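Local coordinates for protein O-methyltransferase (Saccharopolyspora spinosa, PDB 4CE0) that probably transfers a methyl group from S-adenosyl-L-methionine to the 4'-hydroxyl of the rhamnose of spinosyns, with a bound magnesium ion, in antibiotic biosynthesis, at residues A[92-95]-A[96-100]; A[62-65]-A[66-70]. One frame throughout, in Å; residues are numbered along the deposited sequence.

Contact 1 (A[92-95]-A[96-100]); sequences FMRA and VLQAF
Val96 lays its CG2 methyl over one face of the Phe92 ring, one helical turn back along helix 88-100. CG2 stands 4.0 Å from the ring centroid and 24° off the ring normal, which meets the criteria of a CH-pi contact; the methyl is shifted toward the rim, and its closest ring atom is Phe92 CE2 at 3.6 Å. Phe92 holds CG anti to its backbone nitrogen (chi1 -174°), beside the carbonyl carbon, and this turns the ring forward along the helix to meet the methyl. On another side of the helix, Arg94 bends at chi2 and brings NH1 to 3.8 Å from Leu97 CB. The strongest polar partner of this guanidinium is Asp157, which forms a salt bridge with NH2.

Consecutive i to i+4 backbone bonds fix the spacing of these side chains: Val96 N to Phe92 O is 2.9 Å, and Leu97 N to Met93 O is longer, at 3.3 Å, but nearly straight at 174°. The helix is the crossover of the beta-alpha-beta unit between strands 78-82 and 107-111; helix 6-16 covers Phe92 and Ala95, and Leu7 of the second subunit packs on Gln98. The chemistry thus divides by helix face: apolar packing at Phe92 and Val96, and a buried guanidinium whose charge is probably balanced by Asp157.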
ATOM      1  N   PHE A  92     -10.070   3.446  -4.965  1.00 10.39           N
ATOM      2  CA  PHE A  92     -10.052   4.204  -3.732  1.00 11.06           C
ATOM      3  C   PHE A  92     -11.427   4.352  -3.103  1.00 15.85           C
ATOM      4  O   PHE A  92     -11.577   4.108  -1.920  1.00 11.25           O
ATOM      5  CB  PHE A  92      -9.433   5.585  -3.923  1.00 16.52           C
ATOM      6  CG  PHE A  92      -9.265   6.321  -2.648  1.00 14.63           C
ATOM      7  CD1 PHE A  92      -8.287   5.912  -1.732  1.00 17.53           C
ATOM      8  CD2 PHE A  92     -10.098   7.388  -2.328  1.00 20.32           C
ATOM      9  CE1 PHE A  92      -8.128   6.583  -0.538  1.00 17.13           C
ATOM     10  CE2 PHE A  92      -9.956   8.064  -1.138  1.00 24.84           C
ATOM     11  CZ  PHE A  92      -8.952   7.665  -0.236  1.00 21.91           C
ATOM     12  N   MET A  93     -12.444   4.697  -3.893  1.00 21.48           N
ATOM     13  CA  MET A  93     -13.785   4.820  -3.319  1.00 18.98           C
ATOM     14  C   MET A  93     -14.223   3.483  -2.722  1.00 10.60           C
ATOM     15  O   MET A  93     -14.830   3.428  -1.652  1.00 19.56           O
ATOM     16  CB  MET A  93     -14.798   5.280  -4.375  1.00 17.45           C
ATOM     17  CG  MET A  93     -14.497   6.614  -4.935  1.00 15.00           C
ATOM     18  SD  MET A  93     -15.850   7.277  -5.916  1.00 25.12           S
ATOM     19  CE  MET A  93     -15.569   6.392  -7.409  1.00 25.47           C
ATOM     20  N   ARG A  94     -13.917   2.407  -3.409  1.00 12.68           N
ATOM     21  CA  ARG A  94     -14.289   1.081  -2.891  1.00 15.69           C
ATOM     22  C   ARG A  94     -13.532   0.815  -1.593  1.00 16.90           C
ATOM     23  O   ARG A  94     -14.052   0.193  -0.652  1.00 12.28           O
ATOM     24  CB  ARG A  94     -14.000  -0.005  -3.913  1.00 14.50           C
ATOM     25  CG  ARG A  94     -14.172  -1.474  -3.392  1.00 20.09           C
ATOM     26  CD  ARG A  94     -15.590  -1.856  -3.049  1.00 15.70           C
ATOM     27  NE  ARG A  94     -15.692  -3.132  -2.316  1.00 15.51           N
ATOM     28  CZ  ARG A  94     -15.760  -3.240  -0.986  1.00 25.15           C
ATOM     29  NH1 ARG A  94     -15.689  -2.170  -0.197  1.00 21.98           N
ATOM     30  NH2 ARG A  94     -15.878  -4.429  -0.428  1.00 29.14           N
ATOM     31  N   ALA A  95     -12.312   1.325  -1.522  1.00 17.13           N
ATOM     32  CA  ALA A  95     -11.491   1.075  -0.321  1.00 10.45           C
ATOM     33  C   ALA A  95     -12.013   1.895   0.866  1.00 16.28           C
ATOM     34  O   ALA A  95     -11.963   1.439   2.006  1.00 14.75           O
ATOM     35  CB  ALA A  95     -10.049   1.370  -0.593  1.00 10.02           C
ATOM     36  N   VAL A  96     -12.532   3.093   0.611  1.00 14.08           N
ATOM     37  CA  VAL A  96     -13.096   3.859   1.715  1.00 13.71           C
ATOM     38  C   VAL A  96     -14.298   3.111   2.339  1.00 15.15           C
ATOM     39  O   VAL A  96     -14.372   2.957   3.572  1.00 20.98           O
ATOM     40  CB  VAL A  96     -13.490   5.264   1.304  1.00 17.54           C
ATOM     41  CG1 VAL A  96     -14.001   6.009   2.517  1.00 17.84           C
ATOM     42  CG2 VAL A  96     -12.294   6.003   0.687  1.00 19.71           C
ATOM     43  N   LEU A  97     -15.226   2.644   1.494  1.00 24.17           N
ATOM     44  CA  LEU A  97     -16.324   1.778   1.953  1.00 22.35           C
ATOM     45  C   LEU A  97     -15.822   0.597   2.781  1.00 19.18           C
ATOM     46  O   LEU A  97     -16.390   0.266   3.821  1.00 16.96           O
ATOM     47  CB  LEU A  97     -17.130   1.223   0.767  1.00 24.26           C
ATOM     48  CG  LEU A  97     -17.827   2.235  -0.136  1.00 22.41           C
ATOM     49  CD1 LEU A  97     -18.597   1.504  -1.228  1.00 25.72           C
ATOM     50  CD2 LEU A  97     -18.728   3.138   0.679  1.00 21.27           C
ATOM     51  N   GLN A  98     -14.792  -0.078   2.285  1.00 13.93           N
ATOM     52  CA  GLN A  98     -14.152  -1.143   3.045  1.00 17.96           C
ATOM     53  C   GLN A  98     -13.636  -0.618   4.376  1.00 19.33           C
ATOM     54  O   GLN A  98     -13.774  -1.295   5.385  1.00 18.48           O
ATOM     55  CB  GLN A  98     -12.974  -1.729   2.240  1.00 14.26           C
ATOM     56  CG  GLN A  98     -12.298  -2.922   2.896  1.00 24.16           C
ATOM     57  CD  GLN A  98     -13.222  -4.111   3.005  1.00 46.41           C
ATOM     58  OE1 GLN A  98     -13.242  -4.805   4.026  1.00 55.81           O
ATOM     59  NE2 GLN A  98     -14.000  -4.352   1.956  1.00 33.00           N
ATOM     60  N   ALA A  99     -13.014   0.560   4.401  1.00 12.78           N
ATOM     61  CA  ALA A  99     -12.422   1.052   5.667  1.00 17.40           C
ATOM     62  C   ALA A  99     -13.521   1.333   6.676  1.00 25.92           C
ATOM     63  O   ALA A  99     -13.311   1.228   7.883  1.00 18.77           O
ATOM     64  CB  ALA A  99     -11.616   2.302   5.446  1.00 24.04           C
ATOM     65  N   PHE A 100     -14.697   1.696   6.172  1.00 15.92           N
ATOM     66  CA  PHE A 100     -15.788   2.077   7.057  1.00 22.43           C
ATOM     67  C   PHE A 100     -16.792   0.958   7.290  1.00 22.72           C
ATOM     68  O   PHE A 100     -17.755   1.139   8.014  1.00 27.71           O
ATOM     69  CB  PHE A 100     -16.487   3.316   6.526  1.00 20.67           C
ATOM     70  CG  PHE A 100     -15.798   4.592   6.912  1.00 26.93           C
ATOM     71  CD1 PHE A 100     -14.716   5.060   6.179  1.00 27.63           C
ATOM     72  CD2 PHE A 100     -16.235   5.329   8.010  1.00 34.70           C
ATOM     73  CE1 PHE A 100     -14.077   6.218   6.537  1.00 37.67           C
ATOM     74  CE2 PHE A 100     -15.610   6.492   8.369  1.00 37.89           C
ATOM     75  CZ  PHE A 100     -14.520   6.943   7.631  1.00 45.42           C
TER

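Contact 2 (A[62-65]-A[66-70]); sequences NLQH and CVEAV
Gln64 and Glu68 run side by side, pointing the same way, and join through a hydrogen bond from Gln64 NE2 to Glu68 OE2 of 2.7 Å, with an N-H...O angle of 160°. The acceptor lies close to the amide plane of Gln64, but the donor comes from above the carboxylate plane, 40° out of it; the amide and carboxylate planes stand 72° apart. Both chains are extended beyond CG. Their first torsions differ: Gln64 sets CG anti to the backbone nitrogen, whereas Glu68 sets it beside that nitrogen, which brings the carboxylate back over the preceding turn. The other end of the Gln64 amide is satisfied as well, since OE1 accepts a hydrogen bond from Lys13 NZ.

The segments form the middle of helix 56-73, which in the Rossmann-like methyltransferase fold lies beside helix 88-100 and packs on the sheet at strands 179-184 and 207-211. Each carbonyl from Asn62 to His65 receives an i+4 amide: Cys66 N reaches Asn62 O at 3.0 Å, Glu68 N reaches Gln64 O at 2.8 Å, and Ala69 N closes on His65 O in a more bent bond.

On the side that faces strand 207-211, where Cys66 meets Phe208 and Ile210, Cys66 SG lies 3.9 Å from Asn62 ND2. Leu63 CD1 touches Val67 CG2 at 4.0 Å, an apolar contact between crossing side chains. His65 ND1, buried by this local packing, has no hydrogen-bonding partner in the model.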
ATOM      1  N   ASN A  62      -9.335  14.894  -1.686  1.00 20.16           N
ATOM      2  CA  ASN A  62     -10.663  15.468  -1.864  1.00 15.89           C
ATOM      3  C   ASN A  62     -11.691  14.349  -1.959  1.00 18.27           C
ATOM      4  O   ASN A  62     -12.800  14.403  -1.363  1.00 20.07           O
ATOM      5  CB  ASN A  62     -10.694  16.363  -3.105  1.00 22.52           C
ATOM      6  CG  ASN A  62     -12.112  16.682  -3.555  1.00 19.56           C
ATOM      7  OD1 ASN A  62     -12.658  16.014  -4.438  1.00 20.61           O
ATOM      8  ND2 ASN A  62     -12.723  17.663  -2.919  1.00 19.83           N
ATOM      9  N   LEU A  63     -11.336  13.299  -2.688  1.00 15.70           N
ATOM     10  CA  LEU A  63     -12.293  12.199  -2.901  1.00 12.70           C
ATOM     11  C   LEU A  63     -12.627  11.558  -1.556  1.00 16.63           C
ATOM     12  O   LEU A  63     -13.784  11.267  -1.258  1.00 19.63           O
ATOM     13  CB  LEU A  63     -11.715  11.192  -3.885  1.00 14.73           C
ATOM     14  CG  LEU A  63     -12.593  10.029  -4.351  1.00 11.95           C
ATOM     15  CD1 LEU A  63     -13.954  10.486  -4.741  1.00 16.10           C
ATOM     16  CD2 LEU A  63     -11.929   9.323  -5.550  1.00 10.22           C
ATOM     17  N   GLN A  64     -11.620  11.410  -0.708  1.00 14.79           N
ATOM     18  CA  GLN A  64     -11.820  10.815   0.613  1.00 12.80           C
ATOM     19  C   GLN A  64     -12.729  11.715   1.481  1.00 19.09           C
ATOM     20  O   GLN A  64     -13.590  11.214   2.180  1.00 22.77           O
ATOM     21  CB  GLN A  64     -10.488  10.631   1.328  1.00 15.61           C
ATOM     22  CG  GLN A  64     -10.647   9.999   2.738  1.00 19.59           C
ATOM     23  CD  GLN A  64      -9.320   9.616   3.365  1.00 22.53           C
ATOM     24  OE1 GLN A  64      -8.291   9.599   2.697  1.00 22.84           O
ATOM     25  NE2 GLN A  64      -9.338   9.329   4.673  1.00 27.18           N
ATOM     26  N   HIS A  65     -12.487  13.026   1.459  1.00 24.79           N
ATOM     27  CA  HIS A  65     -13.291  14.013   2.216  1.00 21.50           C
ATOM     28  C   HIS A  65     -14.748  13.895   1.822  1.00 19.70           C
ATOM     29  O   HIS A  65     -15.630  13.789   2.680  1.00 24.17           O
ATOM     30  CB  HIS A  65     -12.808  15.448   1.917  1.00 27.87           C
ATOM     31  CG  HIS A  65     -13.681  16.523   2.505  1.00 34.27           C
ATOM     32  ND1 HIS A  65     -14.780  17.037   1.849  1.00 45.85           N
ATOM     33  CD2 HIS A  65     -13.607  17.172   3.690  1.00 39.63           C
ATOM     34  CE1 HIS A  65     -15.351  17.956   2.608  1.00 44.29           C
ATOM     35  NE2 HIS A  65     -14.656  18.065   3.726  1.00 50.87           N
ATOM     36  N   CYS A  66     -15.011  13.853   0.511  1.00 17.52           N
ATOM     37  CA  CYS A  66     -16.392  13.737   0.018  1.00 21.14           C
ATOM     38  C   CYS A  66     -17.081  12.405   0.391  1.00 25.41           C
ATOM     39  O   CYS A  66     -18.225  12.373   0.826  1.00 19.58           O
ATOM     40  CB  CYS A  66     -16.443  13.932  -1.507  1.00 24.96           C
ATOM     41  SG  CYS A  66     -15.948  15.608  -2.049  1.00 25.56           S
ATOM     42  N   VAL A  67     -16.397  11.297   0.162  1.00 17.71           N
ATOM     43  CA  VAL A  67     -16.961   9.999   0.455  1.00 19.30           C
ATOM     44  C   VAL A  67     -17.212   9.931   1.963  1.00 22.26           C
ATOM     45  O   VAL A  67     -18.264   9.438   2.373  1.00 22.85           O
ATOM     46  CB  VAL A  67     -15.985   8.862   0.024  1.00 15.13           C
ATOM     47  CG1 VAL A  67     -16.456   7.471   0.548  1.00 17.89           C
ATOM     48  CG2 VAL A  67     -15.786   8.889  -1.504  1.00 15.53           C
ATOM     49  N   GLU A  68     -16.256  10.420   2.777  1.00 19.51           N
ATOM     50  CA  GLU A  68     -16.402  10.324   4.244  1.00 23.64           C
ATOM     51  C   GLU A  68     -17.572  11.155   4.753  1.00 17.72           C
ATOM     52  O   GLU A  68     -18.246  10.768   5.712  1.00 25.71           O
ATOM     53  CB  GLU A  68     -15.104  10.705   4.985  1.00 28.90           C
ATOM     54  CG  GLU A  68     -14.072   9.544   4.998  1.00 20.54           C
ATOM     55  CD  GLU A  68     -12.764   9.870   5.684  1.00 30.27           C
ATOM     56  OE1 GLU A  68     -12.681  10.935   6.312  1.00 34.55           O
ATOM     57  OE2 GLU A  68     -11.822   9.050   5.598  1.00 30.46           O
ATOM     58  N   ALA A  69     -17.818  12.285   4.094  1.00 24.77           N
ATOM     59  CA  ALA A  69     -18.865  13.222   4.510  1.00 29.32           C
ATOM     60  C   ALA A  69     -20.219  12.622   4.219  1.00 26.78           C
ATOM     61  O   ALA A  69     -21.153  12.687   5.041  1.00 35.44           O
ATOM     62  CB  ALA A  69     -18.704  14.569   3.790  1.00 26.59           C
ATOM     63  N   VAL A  70     -20.328  12.034   3.037  1.00 28.03           N
ATOM     64  CA  VAL A  70     -21.546  11.340   2.626  1.00 23.34           C
ATOM     65  C   VAL A  70     -21.893  10.191   3.577  1.00 26.56           C
ATOM     66  O   VAL A  70     -23.075   9.957   3.887  1.00 22.13           O
ATOM     67  CB  VAL A  70     -21.358  10.807   1.201  1.00 30.01           C
ATOM     68  CG1 VAL A  70     -22.044   9.499   0.988  1.00 29.58           C
ATOM     69  CG2 VAL A  70     -21.800  11.871   0.158  1.00 37.31           C
TER

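Overall arrangement
Contact 2, on helix 56-73, precedes contact 1, on helix 88-100, along the chain; strand 78-82 runs between the two helices. Their centres are about 10 Å apart, and the helices meet directly: Val96 CG1 packs on Val67 CG1 at 3.5 Å, Phe100 CE1 on Glu68 CG at 3.7 Å, and Met93 CG on Leu63 CD2 at 3.8 Å. Both helices also pack on the sheet, contact 1 through strand 78-82 and contact 2 through strands 179-184 and 207-211. The cofactor product lies about 8 Å from the side chain of Met93 and about 7 Å from that of Leu63, so this helix layer is near the S-adenosyl-L-homocysteine site, though these two side chains do not touch the ligand.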